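Side-chain contacts in (5-formylfuran-3-yl)methyl phosphate transaminase (Methanococcus jannaschii, PDB 2Z61), which catalyses the pyridoxal phosphate-dependent transfer of an amino group from alanine to 4-(hydroxymethyl)-2-furancarboxaldehyde phosphate, yielding the precursor of the furan moiety of methanofuran: residues F104-S107 and S108-D112; G194-E198 and G199-S203. All coordinates share one frame; numbering follows the deposited sequence.

From the N terminus the chain meets interaction 1 first, at the C-terminal end of helix 98-109, which joins strands 92-95 and 115-119 of the seven-stranded mixed sheet. Interaction 2 comes later and doubles back on itself within the loop between strands 185-189 and 214-219. Both contacts are local, and interaction 1 closes before interaction 2 opens, so neither nests nor crosses. The centres of interactions 1 and 2 lie about 29 Å apart, their nearest atoms about 15 Å. The sheet relates them: the helix of interaction 1 packs on strands 185-189 and 214-219, the pair that the loop of interaction 2 connects. Residues 104-112 also reach the second subunit, whereas Tyr197 and Glu198 contact helix 269-295.

Interaction 1 (F104-S107 and S108-D112)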
loop_
_atom_site.group_PDB
_atom_site.type_symbol
_atom_site.label_atom_id
_atom_site.label_comp_id
_atom_site.label_asym_id
_atom_site.label_seq_id
_atom_site.Cartn_x
_atom_site.Cartn_y
_atom_site.Cartn_z
ATOM N N PHE A 104 8.574 -4.100 -1.650
ATOM C CA PHE A 104 8.948 -4.871 -0.474
ATOM C C PHE A 104 10.062 -5.871 -0.794
ATOM O O PHE A 104 10.944 -6.113 0.033
ATOM C CB PHE A 104 7.729 -5.621 0.074
ATOM C CG PHE A 104 6.697 -4.737 0.725
ATOM C CD1 PHE A 104 5.455 -5.256 1.094
ATOM C CD2 PHE A 104 6.969 -3.399 0.996
ATOM C CE1 PHE A 104 4.497 -4.455 1.728
ATOM C CE2 PHE A 104 6.020 -2.592 1.629
ATOM C CZ PHE A 104 4.781 -3.123 1.996
ATOM N N ALA A 105 10.012 -6.452 -1.996
ATOM C CA ALA A 105 11.023 -7.423 -2.423
ATOM C C ALA A 105 12.399 -6.769 -2.468
ATOM O O ALA A 105 13.354 -7.275 -1.873
ATOM C CB ALA A 105 10.661 -7.991 -3.799
ATOM N N LEU A 106 12.491 -5.644 -3.177
ATOM C CA LEU A 106 13.748 -4.902 -3.286
ATOM C C LEU A 106 14.258 -4.471 -1.904
ATOM O O LEU A 106 15.452 -4.589 -1.613
ATOM C CB LEU A 106 13.562 -3.670 -4.188
ATOM C CG LEU A 106 13.480 -3.903 -5.705
ATOM C CD1 LEU A 106 13.008 -2.638 -6.409
ATOM C CD2 LEU A 106 14.845 -4.334 -6.246
ATOM N N SER A 107 13.351 -3.996 -1.048
ATOM C CA SER A 107 13.734 -3.547 0.295
ATOM C C SER A 107 14.423 -4.605 1.141
ATOM O O SER A 107 15.364 -4.307 1.877
ATOM C CB SER A 107 12.508 -3.053 1.077
ATOM O OG SER A 107 11.901 -1.934 0.455
ATOM N N SER A 108 13.951 -5.841 1.038
ATOM C CA SER A 108 14.488 -6.928 1.840
ATOM C C SER A 108 15.876 -7.439 1.474
ATOM O O SER A 108 16.485 -8.153 2.267
ATOM C CB SER A 108 13.507 -8.105 1.830
ATOM O OG SER A 108 13.372 -8.648 0.525
ATOM N N ILE A 109 16.389 -7.074 0.300
ATOM C CA ILE A 109 17.701 -7.572 -0.111
ATOM C C ILE A 109 18.690 -6.535 -0.644
ATOM O O ILE A 109 19.838 -6.867 -0.918
ATOM C CB ILE A 109 17.547 -8.682 -1.196
ATOM C CG1 ILE A 109 17.160 -8.057 -2.542
ATOM C CG2 ILE A 109 16.474 -9.679 -0.781
ATOM C CD1 ILE A 109 16.826 -9.080 -3.624
ATOM N N ILE A 110 18.263 -5.285 -0.788
ATOM C CA ILE A 110 19.154 -4.257 -1.321
ATOM C C ILE A 110 19.737 -3.255 -0.323
ATOM O O ILE A 110 19.000 -2.552 0.368
ATOM C CB ILE A 110 18.452 -3.471 -2.446
ATOM C CG1 ILE A 110 18.291 -4.378 -3.667
ATOM C CG2 ILE A 110 19.250 -2.224 -2.800
ATOM C CD1 ILE A 110 17.599 -3.727 -4.833
ATOM N N ASP A 111 21.068 -3.198 -0.261
ATOM C CA ASP A 111 21.780 -2.271 0.620
ATOM C C ASP A 111 22.249 -1.080 -0.202
ATOM O O ASP A 111 22.239 -1.127 -1.432
ATOM C CB ASP A 111 23.005 -2.935 1.253
ATOM C CG ASP A 111 22.645 -4.077 2.178
ATOM O OD1 ASP A 111 21.797 -3.874 3.071
ATOM O OD2 ASP A 111 23.217 -5.177 2.020
ATOM N N ASP A 112 22.662 -0.010 0.471
ATOM C CA ASP A 112 23.145 1.170 -0.240
ATOM C C ASP A 112 24.389 0.800 -1.034
ATOM O O ASP A 112 25.234 0.045 -0.553
ATOM C CB ASP A 112 23.478 2.296 0.744
ATOM C CG ASP A 112 22.245 2.874 1.401
ATOM O OD1 ASP A 112 21.634 2.185 2.247
ATOM O OD2 ASP A 112 21.876 4.017 1.059
HETATM O O HOH W 1 17.120 -1.768 1.676
#
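Ser108 bends its hydroxyl back onto the carbonyl of Ala105, a side-chain-to-backbone hydrogen bond in the last turn of helix 98-109, which packs on the seven-stranded mixed sheet in the large domain of this fold type I PLP enzyme. With chi1 at 65°, Ser108 OG sits between its own backbone N and carbonyl carbon and donates to Ala105 O at 2.8 Å, tilted 26° from the carbonyl plane. Ser108 N goes mainly to Phe104 O, 3.2 Å away, and only weakly to Ala105 O. With an alanine here the hydroxyl bond is gone, and Ala105 O would probably be left, of these two donors, with the weak amide alone. One residue on, Leu106 O is gripped twice, by Ile109 N from above the carbonyl plane and by Ile110 N nearly along the C=O axis. The side chains of Leu106 and Ile110 lie side by side and point the same way. Further out, Leu106 and Ile109 rest on Ile187 of strand 185-189, while Phe104 packs on Ile244 and Gln248 of helix 238-251. Ser107 takes the helix end to the dimer interface: its OG bonds back to Phe103 O, and its carbonyl O accepts from Ser3 OG of the second subunit.

Interaction 2 (G194-E198 and G199-S203); sequences GLVYE and GKCYS
Cys201 aims its sulfur across a hairpin-like bend at the backbone of Gly194 and the flank of Val196, the two limbs running 164° apart in the loop between strands 185-189 and 214-219. A chi1 of -69° sets Cys201 SG anti to the carbonyl carbon, from where it lies 3.8 Å from Gly194 N and 4.4 Å from Val196 CB. Val196 points its CB toward this sulfur; Tyr197, the next residue, turns the other way, and its side chain packs on Ile279, Phe282 and Asp283 of helix 269-295. Leu195 O stands 4.1 Å above the plane of the Tyr197 ring, offset toward the rim, and Tyr197 OH bonds to Ala306 O. Between Gly194 and Val196 the chain kinks in an inverse gamma turn centred on Leu195, whose bond from Val196 N to Gly194 O is weak. At the tip, Gly199 has a positive phi of 97°, and a CB on it would jam against Glu198 O. Beside Gly199 a water donates to Glu198 O at 3.1 Å and to Lys200 O at 3.3 Å, bridging the carbonyls of its two chain neighbours. The limbs therefore meet through loose packing of the sulfur on Val196 and on the Gly194 backbone, while direct polar bonds of Tyr197 to Ala306 and a salt bridge from Glu198 OE2 to Arg286 fasten the loop to the rest of the chain.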
loop_
_atom_site.group_PDB
_atom_site.type_symbol
_atom_site.label_atom_id
_atom_site.label_comp_id
_atom_site.label_asym_id
_atom_site.label_seq_id
_atom_site.Cartn_x
_atom_site.Cartn_y
_atom_site.Cartn_z
ATOM N N GLY A 194 0.212 -15.160 -18.484
ATOM C CA GLY A 194 -1.146 -15.592 -18.760
ATOM C C GLY A 194 -1.621 -14.850 -19.996
ATOM O O GLY A 194 -2.426 -15.355 -20.777
ATOM N N LEU A 195 -1.125 -13.628 -20.164
ATOM C CA LEU A 195 -1.465 -12.832 -21.334
ATOM C C LEU A 195 -0.388 -13.106 -22.377
ATOM O O LEU A 195 0.428 -12.241 -22.694
ATOM C CB LEU A 195 -1.500 -11.345 -20.973
ATOM C CG LEU A 195 -2.650 -10.965 -20.036
ATOM C CD1 LEU A 195 -2.613 -9.480 -19.730
ATOM C CD2 LEU A 195 -3.969 -11.353 -20.688
ATOM N N VAL A 196 -0.376 -14.336 -22.878
ATOM C CA VAL A 196 0.592 -14.772 -23.885
ATOM C C VAL A 196 -0.198 -15.421 -25.014
ATOM O O VAL A 196 -0.994 -16.323 -24.776
ATOM C CB VAL A 196 1.606 -15.761 -23.270
ATOM C CG1 VAL A 196 2.509 -16.337 -24.347
ATOM C CG2 VAL A 196 2.442 -15.034 -22.229
ATOM N N TYR A 197 0.033 -14.967 -26.242
ATOM C CA TYR A 197 -0.727 -15.462 -27.384
ATOM C C TYR A 197 -0.047 -16.481 -28.290
ATOM O O TYR A 197 -0.694 -17.077 -29.144
ATOM C CB TYR A 197 -1.209 -14.259 -28.201
ATOM C CG TYR A 197 -1.684 -13.127 -27.313
ATOM C CD1 TYR A 197 -0.968 -11.935 -27.226
ATOM C CD2 TYR A 197 -2.805 -13.279 -26.497
ATOM C CE1 TYR A 197 -1.348 -10.921 -26.346
ATOM C CE2 TYR A 197 -3.197 -12.271 -25.606
ATOM C CZ TYR A 197 -2.460 -11.098 -25.537
ATOM O OH TYR A 197 -2.826 -10.109 -24.653
ATOM N N GLU A 198 1.254 -16.670 -28.106
ATOM C CA GLU A 198 2.023 -17.635 -28.885
ATOM C C GLU A 198 3.054 -18.301 -27.982
ATOM O O GLU A 198 3.842 -17.621 -27.323
ATOM C CB GLU A 198 2.754 -16.953 -30.041
ATOM C CG GLU A 198 1.919 -16.701 -31.277
ATOM C CD GLU A 198 2.756 -16.154 -32.421
ATOM O OE1 GLU A 198 3.722 -16.838 -32.826
ATOM O OE2 GLU A 198 2.449 -15.047 -32.914
ATOM N N GLY A 199 3.047 -19.627 -27.944
ATOM C CA GLY A 199 4.013 -20.328 -27.119
ATOM C C GLY A 199 3.502 -20.761 -25.757
ATOM O O GLY A 199 2.312 -21.025 -25.577
ATOM N N LYS A 200 4.414 -20.817 -24.793
ATOM C CA LYS A 200 4.085 -21.247 -23.438
ATOM C C LYS A 200 4.418 -20.188 -22.390
ATOM O O LYS A 200 5.357 -19.403 -22.557
ATOM C CB LYS A 200 4.867 -22.520 -23.108
ATOM C CG LYS A 200 5.033 -23.465 -24.287
ATOM C CD LYS A 200 6.306 -24.285 -24.158
ATOM C CE LYS A 200 6.571 -25.095 -25.415
ATOM N NZ LYS A 200 7.901 -25.756 -25.350
ATOM N N CYS A 201 3.646 -20.179 -21.305
ATOM C CA CYS A 201 3.872 -19.250 -20.202
ATOM C C CYS A 201 5.137 -19.692 -19.462
ATOM O O CYS A 201 5.205 -20.805 -18.940
ATOM C CB CYS A 201 2.680 -19.254 -19.238
ATOM S SG CYS A 201 1.154 -18.528 -19.895
ATOM N N TYR A 202 6.133 -18.814 -19.427
ATOM C CA TYR A 202 7.404 -19.104 -18.770
ATOM C C TYR A 202 7.530 -18.416 -17.414
ATOM O O TYR A 202 7.587 -17.189 -17.341
ATOM C CB TYR A 202 8.560 -18.657 -19.670
ATOM C CG TYR A 202 9.441 -19.778 -20.176
ATOM C CD1 TYR A 202 10.393 -19.541 -21.168
ATOM C CD2 TYR A 202 9.335 -21.071 -19.660
ATOM C CE1 TYR A 202 11.217 -20.563 -21.637
ATOM C CE2 TYR A 202 10.156 -22.100 -20.120
ATOM C CZ TYR A 202 11.093 -21.837 -21.109
ATOM O OH TYR A 202 11.905 -22.848 -21.574
ATOM N N SER A 203 7.588 -19.214 -16.349
ATOM C CA SER A 203 7.720 -18.695 -14.989
ATOM C C SER A 203 9.120 -18.996 -14.442
ATOM O O SER A 203 9.738 -19.990 -14.825
ATOM C CB SER A 203 6.657 -19.337 -14.087
ATOM O OG SER A 203 6.844 -18.991 -12.725
HETATM O O HOH W 2 6.294 -18.429 -25.558
#